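Cytochrome C (Marichromatium purpuratum 984, PDB 5LO9) probably interconverts thiosulfate and tetrathionate and passes the electrons along its four c-type hemes, as a fusion of the TsdB electron acceptor with the TsdA enzyme. Local coordinates at residues A[37-42]-A[140-145]; A[49-54]-A[157-162]. One frame throughout, in Å; residues are numbered along the deposited sequence.

Both contacts join the two cytochrome c domains in the N-terminal part of the chain. The chain first runs through 37-42, a loop between helix 22-25 and helix 45-57, and then through 49-54 on helix 45-57. It goes on into the second domain and reaches 140-145, where interaction 1 closes a loop of 97 residues. Helix 144-156 follows, and interaction 2 closes at 157-162, just past its end. The segments alternate along the chain, so the two closures cross rather than nest. Their centres lie about 16 Å apart, and they do not touch. Interaction 1 lies beside the first heme; interaction 2 clasps a propionate of the second.

Interaction 1 (A[37-42]-A[140-145]); sequences AARLAG and AGQPYS. With HEC (heme c), chain C.
This contact lies in the interface between two cytochrome c domains, where the loop beside the first heme meets the start of helix 144-156. The amide of Gln142 lies against the backbone of Arg39 and pairs with both its polar atoms. Arg39 N donates to Gln142 OE1 at 2.6 Å, from above the carbonyl plane. Gln142 NE2 donates to Arg39 O at 3.0 Å, on a lone pair of that oxygen. A bend at chi2 (-69°) brings the amide of Gln142 there. The side chain of Arg39 leaves with CG anti to the backbone N (chi1 169°) and stays extended. Its NE and NH2 grip Ala41 O side-on, in the guanidinium plane, which should fix the group's rotation. Arg39 NH1 makes a weak hydrogen bond to Ala140 O at 2.9 Å. Pro143, the N-cap residue of helix 144-156, sets its CG 3.4 Å from Ala37 O. On the heme side, Leu40 CD2 lies 3.5 Å from heme C3A and Ala38 CB 3.6 Å from heme CBA. Ala38 O accepts a hydrogen bond from ND1 of the axial ligand His25. That bond is typical of class I cytochromes c, where a backbone carbonyl orients the proximal histidine.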
loop_
_atom_site.group_PDB
_atom_site.type_symbol
_atom_site.label_atom_id
_atom_site.label_comp_id
_atom_site.label_asym_id
_atom_site.label_seq_id
_atom_site.Cartn_x
_atom_site.Cartn_y
_atom_site.Cartn_z
ATOM N N ALA A 37 -18.742 -50.645 -4.951
ATOM C CA ALA A 37 -20.043 -50.310 -4.406
ATOM C C ALA A 37 -19.926 -49.036 -3.584
ATOM O O ALA A 37 -19.031 -48.911 -2.738
ATOM C CB ALA A 37 -20.544 -51.454 -3.537
ATOM N N ALA A 38 -20.840 -48.105 -3.829
ATOM C CA ALA A 38 -20.749 -46.778 -3.259
ATOM C C ALA A 38 -20.982 -46.816 -1.764
ATOM O O ALA A 38 -21.530 -47.775 -1.209
ATOM C CB ALA A 38 -21.781 -45.836 -3.883
ATOM N N ARG A 39 -20.504 -45.767 -1.113
ATOM C CA ARG A 39 -21.012 -45.392 0.195
ATOM C C ARG A 39 -22.440 -44.906 0.057
ATOM O O ARG A 39 -22.721 -43.983 -0.723
ATOM C CB ARG A 39 -20.153 -44.279 0.804
ATOM C CG ARG A 39 -20.745 -43.654 2.038
ATOM C CD ARG A 39 -20.063 -42.351 2.429
ATOM N NE ARG A 39 -20.954 -41.543 3.271
ATOM C CZ ARG A 39 -20.796 -40.242 3.506
ATOM N NH1 ARG A 39 -19.770 -39.596 2.972
ATOM N NH2 ARG A 39 -21.681 -39.581 4.257
ATOM N N LEU A 40 -23.331 -45.455 0.878
ATOM C CA LEU A 40 -24.687 -44.934 0.945
ATOM C C LEU A 40 -25.005 -44.249 2.277
ATOM O O LEU A 40 -25.940 -43.445 2.336
ATOM C CB LEU A 40 -25.689 -46.069 0.679
ATOM C CG LEU A 40 -25.446 -46.886 -0.593
ATOM C CD1 LEU A 40 -26.432 -48.026 -0.653
ATOM C CD2 LEU A 40 -25.581 -46.048 -1.875
ATOM N N ALA A 41 -24.227 -44.516 3.323
ATOM C CA ALA A 41 -24.558 -44.085 4.683
ATOM C C ALA A 41 -24.432 -42.571 4.847
ATOM O O ALA A 41 -23.347 -42.000 4.677
ATOM C CB ALA A 41 -23.641 -44.789 5.675
ATOM N N GLY A 42 -25.533 -41.928 5.223
ATOM C CA GLY A 42 -25.552 -40.504 5.434
ATOM C C GLY A 42 -25.812 -39.659 4.214
ATOM O O GLY A 42 -25.904 -38.427 4.350
ATOM N N ALA A 140 -16.353 -37.244 -0.036
ATOM C CA ALA A 140 -15.516 -37.709 1.050
ATOM C C ALA A 140 -15.929 -39.105 1.492
ATOM O O ALA A 140 -17.106 -39.365 1.776
ATOM C CB ALA A 140 -15.623 -36.735 2.203
ATOM N N GLY A 141 -14.953 -40.004 1.537
ATOM C CA GLY A 141 -15.176 -41.358 1.988
ATOM C C GLY A 141 -15.790 -42.297 0.970
ATOM O O GLY A 141 -15.827 -43.505 1.224
ATOM N N GLN A 142 -16.217 -41.811 -0.192
ATOM C CA GLN A 142 -16.636 -42.729 -1.235
ATOM C C GLN A 142 -15.440 -43.578 -1.653
ATOM O O GLN A 142 -14.334 -43.054 -1.797
ATOM C CB GLN A 142 -17.176 -41.959 -2.443
ATOM C CG GLN A 142 -18.567 -41.434 -2.266
ATOM C CD GLN A 142 -19.644 -42.535 -2.222
ATOM O OE1 GLN A 142 -19.355 -43.736 -2.287
ATOM N NE2 GLN A 142 -20.894 -42.112 -2.139
ATOM N N PRO A 143 -15.620 -44.872 -1.878
ATOM C CA PRO A 143 -14.491 -45.713 -2.299
ATOM C C PRO A 143 -13.791 -45.160 -3.534
ATOM O O PRO A 143 -14.401 -44.509 -4.390
ATOM C CB PRO A 143 -15.144 -47.069 -2.597
ATOM C CG PRO A 143 -16.284 -47.134 -1.705
ATOM C CD PRO A 143 -16.830 -45.672 -1.647
ATOM N N TYR A 144 -12.476 -45.389 -3.582
ATOM C CA TYR A 144 -11.678 -44.970 -4.722
ATOM C C TYR A 144 -12.241 -45.524 -6.012
ATOM O O TYR A 144 -12.461 -44.781 -6.977
ATOM C CB TYR A 144 -10.239 -45.439 -4.543
ATOM C CG TYR A 144 -9.326 -45.297 -5.771
ATOM C CD1 TYR A 144 -8.600 -44.105 -6.022
ATOM C CD2 TYR A 144 -9.138 -46.374 -6.639
ATOM C CE1 TYR A 144 -7.740 -43.997 -7.119
ATOM C CE2 TYR A 144 -8.291 -46.277 -7.720
ATOM C CZ TYR A 144 -7.597 -45.094 -7.967
ATOM O OH TYR A 144 -6.774 -45.049 -9.069
ATOM N N SER A 145 -12.509 -46.831 -6.038
ATOM C CA SER A 145 -12.991 -47.458 -7.263
ATOM C C SER A 145 -14.285 -46.816 -7.742
ATOM O O SER A 145 -14.502 -46.693 -8.955
ATOM C CB SER A 145 -13.176 -48.949 -7.048
ATOM O OG SER A 145 -13.966 -49.203 -5.889
HETATM FE FE HEC C . -26.179 -50.594 -4.983
HETATM C CHA HEC C . -24.534 -47.942 -6.547
HETATM C CHB HEC C . -28.588 -48.349 -3.702
HETATM C CHC HEC C . -28.032 -53.295 -3.718
HETATM C CHD HEC C . -23.655 -52.816 -6.038
HETATM N NA HEC C . -26.513 -48.527 -5.089
HETATM C C1A HEC C . -25.741 -47.644 -5.757
HETATM C C2A HEC C . -26.238 -46.240 -5.666
HETATM C C3A HEC C . -27.432 -46.383 -4.835
HETATM C C4A HEC C . -27.504 -47.828 -4.526
HETATM C CMA HEC C . -28.333 -45.275 -4.420
HETATM C CAA HEC C . -25.682 -44.957 -6.254
HETATM C CBA HEC C . -24.797 -44.350 -5.183
HETATM C CGA HEC C . -24.364 -42.914 -5.404
HETATM O O1A HEC C . -23.452 -42.473 -4.665
HETATM O O2A HEC C . -24.899 -42.201 -6.280
HETATM N NB HEC C . -27.954 -50.779 -3.904
HETATM C C1B HEC C . -28.741 -49.783 -3.488
HETATM C C2B HEC C . -29.921 -50.256 -2.754
HETATM C C3B HEC C . -29.770 -51.714 -2.755
HETATM C C4B HEC C . -28.523 -51.930 -3.504
HETATM C CMB HEC C . -30.978 -49.413 -2.138
HETATM C CAB HEC C . -30.699 -52.730 -2.171
HETATM C CBB HEC C . -32.065 -52.547 -2.813
HETATM N NC HEC C . -25.886 -52.657 -4.892
HETATM C C1C HEC C . -26.735 -53.554 -4.374
HETATM C C2C HEC C . -26.220 -54.934 -4.462
HETATM C C3C HEC C . -24.929 -54.794 -5.125
HETATM C C4C HEC C . -24.826 -53.338 -5.335
HETATM C CMC HEC C . -26.891 -56.163 -3.964
HETATM C CAC HEC C . -23.919 -55.835 -5.509
HETATM C CBC HEC C . -24.545 -56.936 -6.299
HETATM N ND HEC C . -24.428 -50.418 -6.094
HETATM C C1D HEC C . -23.581 -51.405 -6.402
HETATM C C2D HEC C . -22.432 -50.952 -7.195
HETATM C C3D HEC C . -22.663 -49.525 -7.356
HETATM C C4D HEC C . -23.948 -49.296 -6.643
HETATM C CMD HEC C . -21.299 -51.766 -7.725
HETATM C CAD HEC C . -21.807 -48.589 -8.156
HETATM C CBD HEC C . -22.599 -48.401 -9.452
HETATM C CGD HEC C . -21.887 -47.506 -10.421
HETATM O O1D HEC C . -22.556 -46.807 -11.237
HETATM O O2D HEC C . -20.646 -47.537 -10.370
#

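Interaction 2 (A[49-54]-A[157-162]); sequences ATQIER and GRRHGE. With HEC (heme c), chain D; PGO (S-1,2-propanediol), chain I.
The propionate site of the second heme is built here from helix 45-57 of one cytochrome c domain and the loop after helix 144-156 of the other. The carboxylate carrying O1D and O2D takes donors from both. Arg54 meets it side-on: Arg54 NE donates to O1D at 3.0 Å, and NH2 to O2D at 3.0 Å and nearly straight (168°). Arg159 reaches in fully extended, with CG anti to the backbone N (chi1 -180°). Arg159 NH2 donates to O1D at 2.9 Å, while Arg159 NH1 reaches the other propionate at O2A. Gln51 NE2 adds a third donor residue to O1D, at 3.1 Å. The first domain of this diheme pair thus helps bind the heme of the second, and these donors probably stabilise the ionised propionate. Gln51 OE1 and Arg159 NH2 are close but poorly angled for a bond; OE1 accepts from Arg60 instead, and Arg159 NH1 also donates to Gln150. Over one face of the Arg54 guanidinium, toward its rim, lie Gly161 C and Glu162 CA; Thr50 CG2 is 3.7 Å above the opposite face, also rimward. Arg54 NH1 bonds to Gln59, and a propanediol binds NH1 and NH2. Glu162 CB packs 3.5 Å from heme CBD.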
loop_
_atom_site.group_PDB
_atom_site.type_symbol
_atom_site.label_atom_id
_atom_site.label_comp_id
_atom_site.label_asym_id
_atom_site.label_seq_id
_atom_site.Cartn_x
_atom_site.Cartn_y
_atom_site.Cartn_z
ATOM N N ALA A 49 -32.575 -41.528 -3.787
ATOM C CA ALA A 49 -33.729 -41.851 -4.598
ATOM C C ALA A 49 -33.556 -41.376 -6.032
ATOM O O ALA A 49 -33.976 -42.060 -6.970
ATOM C CB ALA A 49 -34.954 -41.228 -3.978
ATOM N N THR A 50 -33.009 -40.179 -6.225
ATOM C CA THR A 50 -32.768 -39.695 -7.584
ATOM C C THR A 50 -31.797 -40.609 -8.319
ATOM O O THR A 50 -31.976 -40.896 -9.507
ATOM C CB THR A 50 -32.236 -38.259 -7.553
ATOM O OG1 THR A 50 -33.274 -37.388 -7.138
ATOM C CG2 THR A 50 -31.742 -37.795 -8.930
ATOM N N GLN A 51 -30.790 -41.117 -7.620
ATOM C CA GLN A 51 -29.822 -41.982 -8.284
ATOM C C GLN A 51 -30.453 -43.323 -8.642
ATOM O O GLN A 51 -30.165 -43.880 -9.699
ATOM C CB GLN A 51 -28.573 -42.177 -7.411
ATOM C CG GLN A 51 -27.708 -40.897 -7.240
ATOM C CD GLN A 51 -27.553 -40.146 -8.533
ATOM O OE1 GLN A 51 -27.167 -40.728 -9.558
ATOM N NE2 GLN A 51 -27.912 -38.861 -8.517
ATOM N N ILE A 52 -31.282 -43.887 -7.765
ATOM C CA ILE A 52 -31.987 -45.111 -8.123
ATOM C C ILE A 52 -32.834 -44.863 -9.365
ATOM O O ILE A 52 -32.869 -45.676 -10.295
ATOM C CB ILE A 52 -32.810 -45.616 -6.920
ATOM C CG1 ILE A 52 -31.858 -46.198 -5.861
ATOM C CG2 ILE A 52 -33.766 -46.696 -7.326
ATOM C CD1 ILE A 52 -32.433 -46.347 -4.469
ATOM N N GLU A 53 -33.484 -43.714 -9.424
ATOM C CA GLU A 53 -34.305 -43.417 -10.581
ATOM C C GLU A 53 -33.457 -43.123 -11.804
ATOM O O GLU A 53 -33.912 -43.360 -12.931
ATOM C CB GLU A 53 -35.254 -42.255 -10.268
ATOM C CG GLU A 53 -36.488 -42.693 -9.468
ATOM C CD GLU A 53 -37.259 -41.525 -8.776
ATOM O OE1 GLU A 53 -36.937 -40.329 -9.014
ATOM O OE2 GLU A 53 -38.204 -41.813 -7.986
ATOM N N ARG A 54 -32.226 -42.626 -11.617
ATOM C CA ARG A 54 -31.340 -42.438 -12.771
ATOM C C ARG A 54 -31.026 -43.774 -13.417
ATOM O O ARG A 54 -31.035 -43.892 -14.649
ATOM C CB ARG A 54 -30.024 -41.759 -12.379
ATOM C CG ARG A 54 -30.124 -40.296 -12.049
ATOM C CD ARG A 54 -28.973 -39.476 -12.594
ATOM N NE ARG A 54 -28.898 -38.210 -11.894
ATOM C CZ ARG A 54 -29.731 -37.197 -12.117
ATOM N NH1 ARG A 54 -30.703 -37.286 -13.018
ATOM N NH2 ARG A 54 -29.607 -36.089 -11.425
ATOM N N GLY A 157 -19.478 -40.336 -21.448
ATOM C CA GLY A 157 -20.905 -40.265 -21.745
ATOM C C GLY A 157 -21.730 -41.435 -21.275
ATOM O O GLY A 157 -22.937 -41.465 -21.529
ATOM N N ARG A 158 -21.135 -42.366 -20.552
ATOM C CA ARG A 158 -21.842 -43.483 -19.946
ATOM C C ARG A 158 -22.550 -43.088 -18.645
ATOM O O ARG A 158 -23.086 -43.958 -17.952
ATOM C CB ARG A 158 -20.817 -44.606 -19.709
ATOM C CG ARG A 158 -20.135 -45.133 -20.998
ATOM C CD ARG A 158 -18.900 -45.964 -20.703
ATOM N NE ARG A 158 -18.528 -46.753 -21.895
ATOM C CZ ARG A 158 -17.482 -46.543 -22.722
ATOM N NH1 ARG A 158 -16.595 -45.549 -22.554
ATOM N NH2 ARG A 158 -17.306 -47.371 -23.743
ATOM N N ARG A 159 -22.504 -41.810 -18.270
ATOM C CA ARG A 159 -23.331 -41.241 -17.210
ATOM C C ARG A 159 -23.731 -39.834 -17.611
ATOM O O ARG A 159 -22.888 -39.060 -18.101
ATOM C CB ARG A 159 -22.625 -41.158 -15.850
ATOM C CG ARG A 159 -23.541 -40.553 -14.769
ATOM C CD ARG A 159 -23.072 -40.786 -13.373
ATOM N NE ARG A 159 -23.903 -40.093 -12.392
ATOM C CZ ARG A 159 -23.707 -40.154 -11.069
ATOM N NH1 ARG A 159 -22.716 -40.879 -10.561
ATOM N NH2 ARG A 159 -24.493 -39.474 -10.238
ATOM N N HIS A 160 -25.009 -39.506 -17.413
ATOM C CA HIS A 160 -25.484 -38.184 -17.782
ATOM C C HIS A 160 -26.741 -37.885 -16.971
ATOM O O HIS A 160 -27.065 -38.589 -16.007
ATOM C CB HIS A 160 -25.682 -38.108 -19.298
ATOM C CG HIS A 160 -26.568 -39.183 -19.829
ATOM N ND1 HIS A 160 -27.899 -38.959 -20.131
ATOM C CD2 HIS A 160 -26.331 -40.496 -20.074
ATOM C CE1 HIS A 160 -28.440 -40.087 -20.546
ATOM N NE2 HIS A 160 -27.512 -41.034 -20.517
ATOM N N GLY A 161 -27.421 -36.800 -17.332
ATOM C CA GLY A 161 -28.710 -36.450 -16.766
ATOM C C GLY A 161 -28.691 -35.460 -15.618
ATOM O O GLY A 161 -29.755 -34.935 -15.259
ATOM N N GLU A 162 -27.523 -35.133 -15.080
ATOM C CA GLU A 162 -27.460 -34.248 -13.947
ATOM C C GLU A 162 -27.747 -32.804 -14.380
ATOM O O GLU A 162 -27.613 -32.461 -15.552
ATOM C CB GLU A 162 -26.091 -34.364 -13.283
ATOM C CG GLU A 162 -24.902 -33.618 -13.974
ATOM C CD GLU A 162 -24.324 -34.284 -15.185
ATOM O OE1 GLU A 162 -24.717 -35.415 -15.522
ATOM O OE2 GLU A 162 -23.422 -33.661 -15.784
HETATM FE FE HEC D . -19.121 -33.112 -8.920
HETATM C CHA HEC D . -21.574 -35.557 -8.529
HETATM C CHB HEC D . -16.642 -35.571 -8.633
HETATM C CHC HEC D . -16.649 -30.662 -9.164
HETATM C CHD HEC D . -21.584 -30.715 -9.494
HETATM N NA HEC D . -19.125 -35.178 -8.623
HETATM C C1A HEC D . -20.190 -35.959 -8.490
HETATM C C2A HEC D . -19.866 -37.386 -8.316
HETATM C C3A HEC D . -18.402 -37.399 -8.365
HETATM C C4A HEC D . -18.047 -35.967 -8.558
HETATM C CMA HEC D . -17.514 -38.606 -8.238
HETATM C CAA HEC D . -20.778 -38.573 -8.132
HETATM C CBA HEC D . -21.010 -38.803 -6.646
HETATM C CGA HEC D . -21.858 -40.032 -6.414
HETATM O O1A HEC D . -22.308 -40.237 -5.267
HETATM O O2A HEC D . -22.071 -40.800 -7.381
HETATM N NB HEC D . -17.035 -33.117 -8.899
HETATM C C1B HEC D . -16.232 -34.177 -8.772
HETATM C C2B HEC D . -14.790 -33.820 -8.794
HETATM C C3B HEC D . -14.805 -32.364 -8.969
HETATM C C4B HEC D . -16.241 -32.050 -9.023
HETATM C CMB HEC D . -13.620 -34.757 -8.682
HETATM C CAB HEC D . -13.663 -31.390 -9.051
HETATM C CBB HEC D . -12.731 -31.786 -10.160
HETATM N NC HEC D . -19.113 -31.060 -9.255
HETATM C C1C HEC D . -18.049 -30.267 -9.293
HETATM C C2C HEC D . -18.383 -28.848 -9.529
HETATM C C3C HEC D . -19.847 -28.846 -9.649
HETATM C C4C HEC D . -20.177 -30.283 -9.463
HETATM C CMC HEC D . -17.399 -27.723 -9.636
HETATM C CAC HEC D . -20.831 -27.713 -9.835
HETATM C CBC HEC D . -20.496 -26.621 -10.812
HETATM N ND HEC D . -21.196 -33.128 -8.996
HETATM C C1D HEC D . -21.987 -32.100 -9.257
HETATM C C2D HEC D . -23.419 -32.455 -9.248
HETATM C C3D HEC D . -23.443 -33.870 -8.958
HETATM C C4D HEC D . -21.994 -34.184 -8.818
HETATM C CMD HEC D . -24.575 -31.572 -9.501
HETATM C CAD HEC D . -24.660 -34.754 -8.836
HETATM C CBD HEC D . -24.967 -35.470 -10.158
HETATM C CGD HEC D . -26.331 -36.131 -10.139
HETATM O O1D HEC D . -26.385 -37.270 -10.643
HETATM O O2D HEC D . -27.322 -35.546 -9.623
HETATM C C1 PGO I . -33.814 -34.570 -12.361
HETATM C C2 PGO I . -32.663 -33.688 -11.844
HETATM C C3 PGO I . -31.562 -33.550 -12.923
HETATM O O1 PGO I . -33.315 -35.357 -13.481
HETATM O O2 PGO I . -32.091 -34.184 -10.602
#